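PDB 2OKM: collagen adhesin from Enterococcus faecalis, which probably binds collagen as a cell-wall-linked surface protein, the chain here being its collagen-binding N2 subdomain. Local coordinates for residues A[22-27]-A[104-109]; A[56-61]-A[100-105]. One frame throughout, in Å; residues are numbered along the deposited sequence.

Interaction 1 (A[22-27]-A[104-109]); sequences WFLNVN and VRYTST
Trp22 and Tyr106 face each other as an antiparallel hydrogen-bonded pair and give the tightly packed part of this contact. The CB of Trp22 sits over one face of the Tyr106 ring, offset toward the rim, 3.5 Å from its CZ, so the phenol meets the root of the indole side chain in a CH-pi contact. The five-membered ring of Trp22 and the Tyr106 ring are near parallel, 27° apart, but slid so far that they barely overlap. At the edge of the same phenol, in its plane, lies Leu24 CG, 3.8 Å from Tyr106 CE2. Tyr106 CG stands between its own backbone N and carbonyl carbon (chi1 68°), the position from which the ring reaches Trp22 CB with a face and Leu24 CG with an edge. The phenol OH is hydrogen-bonded to Lys9 NZ. Leu24 CB also packs on Val104 CB at 3.8 Å. Both hydrogen bonds of the Leu24–Val104 pair are 2.9 Å long, N to O, whereas that from Tyr106 N to Trp22 O is weak at 3.3 Å.

The other side of the sheet is looser and partly exposed. Here Phe23 pairs with Arg105 across a non-hydrogen-bonded position, and Arg105 NE approaches the ring edge at 3.6 Å from Phe23 CE2. Ring and guanidinium planes stand 77° apart, with Phe23 CD2 over one face of the guanidinium.

The pairing joins two central strands of a β-sandwich, the fold of the collagen-binding domain. Strand 7-12 flanks 22-26 on its far side, while Phe88, Leu90 and Phe92 of strand 87-92, in the second sheet, pack against the Leu24, Val104 and Tyr106 side.

Interaction 2 (A[56-61]-A[100-105]); sequences FDIVND and TSFIVR
The Phe56 ring carries Val104 CG1 over one face, offset toward the rim, while Val104 CG2 approaches Phe56 CE2 at 3.7 Å; Phe72 of helix 69-74 also stacks with this ring. Ile58 CG2 meets the Phe102 ring obliquely, 3.7 Å from its CE1. The third flat group, the Arg105 guanidinium, has Asp57 CB and OD2 at its edge. Carboxylate and guanidinium are nearly coplanar, 26° apart, yet the salt bridge from Arg105 NH1 to Asp57 OD2 is weak at 3.4 Å. Asp57 CB packs beside Ile103 CB.

Side chains alternate as in any β-strand: Phe56, Ile58, Phe102 and Val104 line one face, toward the interior of the β-sandwich, while Asp57, Val59, Ser101 and Ile103 occupy the other. Asp57 with Ile103 and Val59 with Ser101 are the antiparallel hydrogen-bonded pairs, and a water bridges them, donating to Asp57 O at 2.9 Å and hydrogen-bonding with Ser101 OG. Farther from Phe56 along the pair, the methyls Ile58 CG2 and Thr100 CG2 are pressed to 3.4 Å, tighter than usual. Beyond them, Asn60 ND2 makes a weak hydrogen bond to Thr100 OG1; the stronger partners are Lys62 N for Asn60 OD1 and Arg98 O for Thr100 OG1.

From the N terminus, the chain lays down strand 7-12 and then 19-26, passes through 37-43 of the second sheet and returns as 55-59. It next runs through helix 69-74 and strands 78-82 and 87-92 before strand 101-110 enters between 19-26 and 55-59. Interaction 2 closes the shorter loop, with 38 residues between its segments, and nests within the 76-residue loop closed by interaction 1. Both contacts use Val104 and Arg105, whose strand thereby unites 22-26 on one flank with 56-59 on the other. Segments 22-27 and 100-105 also meet directly, through a backbone hydrogen bond from Val26 N to Phe102 O and a weak one from Asn27 ND2 to Thr100 O.

Interaction 1 (A[22-27]-A[104-109])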
loop_
_atom_site.group_PDB
_atom_site.type_symbol
_atom_site.label_atom_id
_atom_site.label_comp_id
_atom_site.label_asym_id
_atom_site.label_seq_id
_atom_site.Cartn_x
_atom_site.Cartn_y
_atom_site.Cartn_z
ATOM N N TRP A 22 7.936 -0.732 3.818
ATOM C CA TRP A 22 6.725 -1.449 3.443
ATOM C C TRP A 22 6.335 -1.165 2.001
ATOM O O TRP A 22 6.666 -0.111 1.450
ATOM C CB TRP A 22 5.564 -1.068 4.375
ATOM C CG TRP A 22 5.680 -1.626 5.771
ATOM C CD1 TRP A 22 5.998 -0.936 6.910
ATOM C CD2 TRP A 22 5.492 -2.990 6.170
ATOM N NE1 TRP A 22 6.015 -1.787 7.990
ATOM C CE2 TRP A 22 5.705 -3.055 7.565
ATOM C CE3 TRP A 22 5.154 -4.167 5.483
ATOM C CZ2 TRP A 22 5.606 -4.251 8.290
ATOM C CZ3 TRP A 22 5.052 -5.361 6.203
ATOM C CH2 TRP A 22 5.274 -5.389 7.595
ATOM N N PHE A 23 5.642 -2.122 1.390
ATOM C CA PHE A 23 5.209 -1.983 0.006
ATOM C C PHE A 23 3.778 -2.468 -0.185
ATOM O O PHE A 23 3.439 -3.590 0.202
ATOM C CB PHE A 23 6.104 -2.810 -0.928
ATOM C CG PHE A 23 7.575 -2.504 -0.814
ATOM C CD1 PHE A 23 8.323 -2.985 0.254
ATOM C CD2 PHE A 23 8.218 -1.757 -1.797
ATOM C CE1 PHE A 23 9.693 -2.727 0.345
ATOM C CE2 PHE A 23 9.590 -1.493 -1.717
ATOM C CZ PHE A 23 10.325 -1.982 -0.644
ATOM N N LEU A 24 2.944 -1.620 -0.779
ATOM C CA LEU A 24 1.569 -1.990 -1.083
ATOM C C LEU A 24 1.577 -2.129 -2.602
ATOM O O LEU A 24 1.746 -1.148 -3.320
ATOM C CB LEU A 24 0.599 -0.888 -0.646
ATOM C CG LEU A 24 0.716 -0.453 0.819
ATOM C CD1 LEU A 24 -0.328 0.614 1.087
ATOM C CD2 LEU A 24 0.520 -1.638 1.762
ATOM N N ASN A 25 1.413 -3.357 -3.083
ATOM C CA ASN A 25 1.450 -3.638 -4.517
ATOM C C ASN A 25 0.052 -3.787 -5.074
ATOM O O ASN A 25 -0.600 -4.813 -4.900
ATOM C CB ASN A 25 2.267 -4.900 -4.738
ATOM C CG ASN A 25 3.697 -4.732 -4.276
ATOM O OD1 ASN A 25 4.504 -4.098 -4.952
ATOM N ND2 ASN A 25 4.009 -5.273 -3.105
ATOM N N VAL A 26 -0.392 -2.745 -5.766
ATOM C CA VAL A 26 -1.740 -2.696 -6.297
ATOM C C VAL A 26 -1.904 -2.858 -7.804
ATOM O O VAL A 26 -1.365 -2.076 -8.589
ATOM C CB VAL A 26 -2.401 -1.359 -5.883
ATOM C CG1 VAL A 26 -3.877 -1.356 -6.262
ATOM C CG2 VAL A 26 -2.207 -1.129 -4.388
ATOM N N ASN A 27 -2.663 -3.880 -8.192
ATOM C CA ASN A 27 -2.978 -4.143 -9.592
ATOM C C ASN A 27 -1.750 -4.171 -10.508
ATOM O O ASN A 27 -1.735 -3.525 -11.554
ATOM C CB ASN A 27 -3.980 -3.075 -10.054
ATOM C CG ASN A 27 -4.647 -3.415 -11.368
ATOM O OD1 ASN A 27 -4.782 -4.585 -11.730
ATOM N ND2 ASN A 27 -5.095 -2.387 -12.080
ATOM N N VAL A 104 3.022 1.382 -3.641
ATOM C CA VAL A 104 3.085 2.407 -2.613
ATOM C C VAL A 104 4.196 2.052 -1.652
ATOM O O VAL A 104 4.190 0.978 -1.055
ATOM C CB VAL A 104 1.755 2.501 -1.826
ATOM C CG1 VAL A 104 1.784 3.702 -0.887
ATOM C CG2 VAL A 104 0.585 2.612 -2.794
ATOM N N ARG A 105 5.155 2.959 -1.520
ATOM C CA ARG A 105 6.275 2.754 -0.621
ATOM C C ARG A 105 6.166 3.705 0.560
ATOM O O ARG A 105 5.866 4.882 0.391
ATOM C CB ARG A 105 7.603 3.023 -1.343
ATOM C CG ARG A 105 7.993 1.998 -2.408
ATOM C CD ARG A 105 9.318 2.389 -3.056
ATOM N NE ARG A 105 9.847 1.345 -3.936
ATOM C CZ ARG A 105 9.380 1.070 -5.151
ATOM N NH1 ARG A 105 8.369 1.763 -5.656
ATOM N NH2 ARG A 105 9.926 0.090 -5.862
ATOM N N TYR A 106 6.392 3.183 1.759
ATOM C CA TYR A 106 6.390 4.008 2.957
ATOM C C TYR A 106 7.198 3.285 4.013
ATOM O O TYR A 106 7.423 2.078 3.917
ATOM C CB TYR A 106 4.961 4.293 3.450
ATOM C CG TYR A 106 4.202 3.101 3.988
ATOM C CD1 TYR A 106 4.285 2.740 5.337
ATOM C CD2 TYR A 106 3.384 2.340 3.150
ATOM C CE1 TYR A 106 3.568 1.654 5.835
ATOM C CE2 TYR A 106 2.666 1.252 3.636
ATOM C CZ TYR A 106 2.761 0.915 4.978
ATOM O OH TYR A 106 2.054 -0.160 5.463
ATOM N N THR A 107 7.649 4.024 5.018
ATOM C CA THR A 107 8.439 3.418 6.073
ATOM C C THR A 107 7.829 3.647 7.434
ATOM O O THR A 107 6.948 4.488 7.612
ATOM C CB THR A 107 9.862 4.000 6.122
ATOM O OG1 THR A 107 9.789 5.428 6.220
ATOM C CG2 THR A 107 10.644 3.611 4.881
ATOM N N SER A 108 8.303 2.867 8.390
ATOM C CA SER A 108 7.883 3.005 9.766
ATOM C C SER A 108 9.163 2.941 10.561
ATOM O O SER A 108 10.101 2.238 10.185
ATOM C CB SER A 108 6.941 1.880 10.172
ATOM O OG SER A 108 5.688 2.063 9.544
ATOM N N THR A 109 9.213 3.708 11.640
ATOM C CA THR A 109 10.381 3.724 12.501
ATOM C C THR A 109 10.226 2.601 13.515
ATOM O O THR A 109 9.144 2.404 14.070
ATOM C CB THR A 109 10.496 5.069 13.248
ATOM O OG1 THR A 109 10.691 6.125 12.298
ATOM C CG2 THR A 109 11.663 5.040 14.224
#

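Interaction 2 (A[56-61]-A[100-105])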
loop_
_atom_site.group_PDB
_atom_site.type_symbol
_atom_site.label_atom_id
_atom_site.label_comp_id
_atom_site.label_asym_id
_atom_site.label_seq_id
_atom_site.Cartn_x
_atom_site.Cartn_y
_atom_site.Cartn_z
ATOM N N PHE A 56 4.407 7.105 -4.540
ATOM C CA PHE A 56 3.598 6.261 -5.404
ATOM C C PHE A 56 4.249 6.029 -6.763
ATOM O O PHE A 56 4.530 6.973 -7.501
ATOM C CB PHE A 56 2.207 6.880 -5.589
ATOM C CG PHE A 56 1.420 6.999 -4.315
ATOM C CD1 PHE A 56 1.739 7.972 -3.372
ATOM C CD2 PHE A 56 0.366 6.126 -4.051
ATOM C CE1 PHE A 56 1.017 8.074 -2.180
ATOM C CE2 PHE A 56 -0.361 6.220 -2.863
ATOM C CZ PHE A 56 -0.034 7.196 -1.927
ATOM N N ASP A 57 4.471 4.753 -7.069
ATOM C CA ASP A 57 5.086 4.278 -8.313
ATOM C C ASP A 57 3.900 3.857 -9.178
ATOM O O ASP A 57 3.375 2.755 -9.021
ATOM C CB ASP A 57 5.971 3.077 -7.959
ATOM C CG ASP A 57 6.685 2.481 -9.150
ATOM O OD1 ASP A 57 6.376 2.851 -10.301
ATOM O OD2 ASP A 57 7.564 1.620 -8.912
ATOM N N ILE A 58 3.483 4.746 -10.081
ATOM C CA ILE A 58 2.306 4.524 -10.923
ATOM C C ILE A 58 2.648 4.206 -12.371
ATOM O O ILE A 58 3.335 4.977 -13.040
ATOM C CB ILE A 58 1.402 5.773 -10.873
ATOM C CG1 ILE A 58 1.240 6.223 -9.418
ATOM C CG2 ILE A 58 0.036 5.467 -11.479
ATOM C CD1 ILE A 58 0.398 7.470 -9.254
ATOM N N VAL A 59 2.139 3.079 -12.860
ATOM C CA VAL A 59 2.448 2.653 -14.219
ATOM C C VAL A 59 1.283 2.135 -15.054
ATOM O O VAL A 59 0.464 1.351 -14.579
ATOM C CB VAL A 59 3.524 1.529 -14.195
ATOM C CG1 VAL A 59 3.888 1.113 -15.613
ATOM C CG2 VAL A 59 4.762 1.996 -13.445
ATOM N N ASN A 60 1.210 2.594 -16.299
ATOM C CA ASN A 60 0.216 2.094 -17.241
ATOM C C ASN A 60 0.885 2.113 -18.614
ATOM O O ASN A 60 2.060 2.485 -18.720
ATOM C CB ASN A 60 -1.092 2.907 -17.223
ATOM C CG ASN A 60 -0.893 4.376 -17.511
ATOM O OD1 ASN A 60 -0.117 4.754 -18.381
ATOM N ND2 ASN A 60 -1.624 5.218 -16.788
ATOM N N ASP A 61 0.170 1.699 -19.655
ATOM C CA ASP A 61 0.764 1.656 -20.991
ATOM C C ASP A 61 0.996 3.021 -21.626
ATOM O O ASP A 61 1.425 3.115 -22.780
ATOM C CB ASP A 61 -0.078 0.778 -21.931
ATOM C CG ASP A 61 -1.506 1.274 -22.092
ATOM O OD1 ASP A 61 -1.813 2.399 -21.646
ATOM O OD2 ASP A 61 -2.324 0.532 -22.683
ATOM N N THR A 100 -4.022 0.333 -14.461
ATOM C CA THR A 100 -2.871 1.008 -13.883
ATOM C C THR A 100 -2.414 0.358 -12.582
ATOM O O THR A 100 -3.234 0.019 -11.727
ATOM C CB THR A 100 -3.215 2.498 -13.626
ATOM O OG1 THR A 100 -3.612 3.110 -14.862
ATOM C CG2 THR A 100 -2.018 3.248 -13.065
ATOM N N SER A 101 -1.102 0.190 -12.432
ATOM C CA SER A 101 -0.559 -0.409 -11.220
ATOM C C SER A 101 0.025 0.661 -10.311
ATOM O O SER A 101 0.489 1.703 -10.777
ATOM C CB SER A 101 0.524 -1.435 -11.563
ATOM O OG SER A 101 1.637 -0.819 -12.182
ATOM N N PHE A 102 -0.013 0.395 -9.009
ATOM C CA PHE A 102 0.525 1.317 -8.018
ATOM C C PHE A 102 1.388 0.556 -7.026
ATOM O O PHE A 102 0.943 -0.438 -6.458
ATOM C CB PHE A 102 -0.595 1.969 -7.194
ATOM C CG PHE A 102 -1.612 2.726 -8.001
ATOM C CD1 PHE A 102 -1.548 4.113 -8.097
ATOM C CD2 PHE A 102 -2.648 2.054 -8.647
ATOM C CE1 PHE A 102 -2.508 4.825 -8.825
ATOM C CE2 PHE A 102 -3.608 2.754 -9.374
ATOM C CZ PHE A 102 -3.537 4.141 -9.464
ATOM N N ILE A 103 2.624 0.998 -6.830
ATOM C CA ILE A 103 3.448 0.392 -5.798
ATOM C C ILE A 103 3.620 1.539 -4.815
ATOM O O ILE A 103 4.237 2.561 -5.125
ATOM C CB ILE A 103 4.812 -0.091 -6.308
ATOM C CG1 ILE A 103 4.607 -1.307 -7.217
ATOM C CG2 ILE A 103 5.702 -0.477 -5.120
ATOM C CD1 ILE A 103 5.880 -1.842 -7.837
ATOM N N VAL A 104 3.022 1.382 -3.641
ATOM C CA VAL A 104 3.085 2.407 -2.613
ATOM C C VAL A 104 4.196 2.052 -1.652
ATOM O O VAL A 104 4.190 0.978 -1.055
ATOM C CB VAL A 104 1.755 2.501 -1.826
ATOM C CG1 VAL A 104 1.784 3.702 -0.887
ATOM C CG2 VAL A 104 0.585 2.612 -2.794
ATOM N N ARG A 105 5.155 2.959 -1.520
ATOM C CA ARG A 105 6.275 2.754 -0.621
ATOM C C ARG A 105 6.166 3.705 0.560
ATOM O O ARG A 105 5.866 4.882 0.391
ATOM C CB ARG A 105 7.603 3.023 -1.343
ATOM C CG ARG A 105 7.993 1.998 -2.408
ATOM C CD ARG A 105 9.318 2.389 -3.056
ATOM N NE ARG A 105 9.847 1.345 -3.936
ATOM C CZ ARG A 105 9.380 1.070 -5.151
ATOM N NH1 ARG A 105 8.369 1.763 -5.656
ATOM N NH2 ARG A 105 9.926 0.090 -5.862
HETATM O O HOH W 1 3.500 0.217 -10.395
#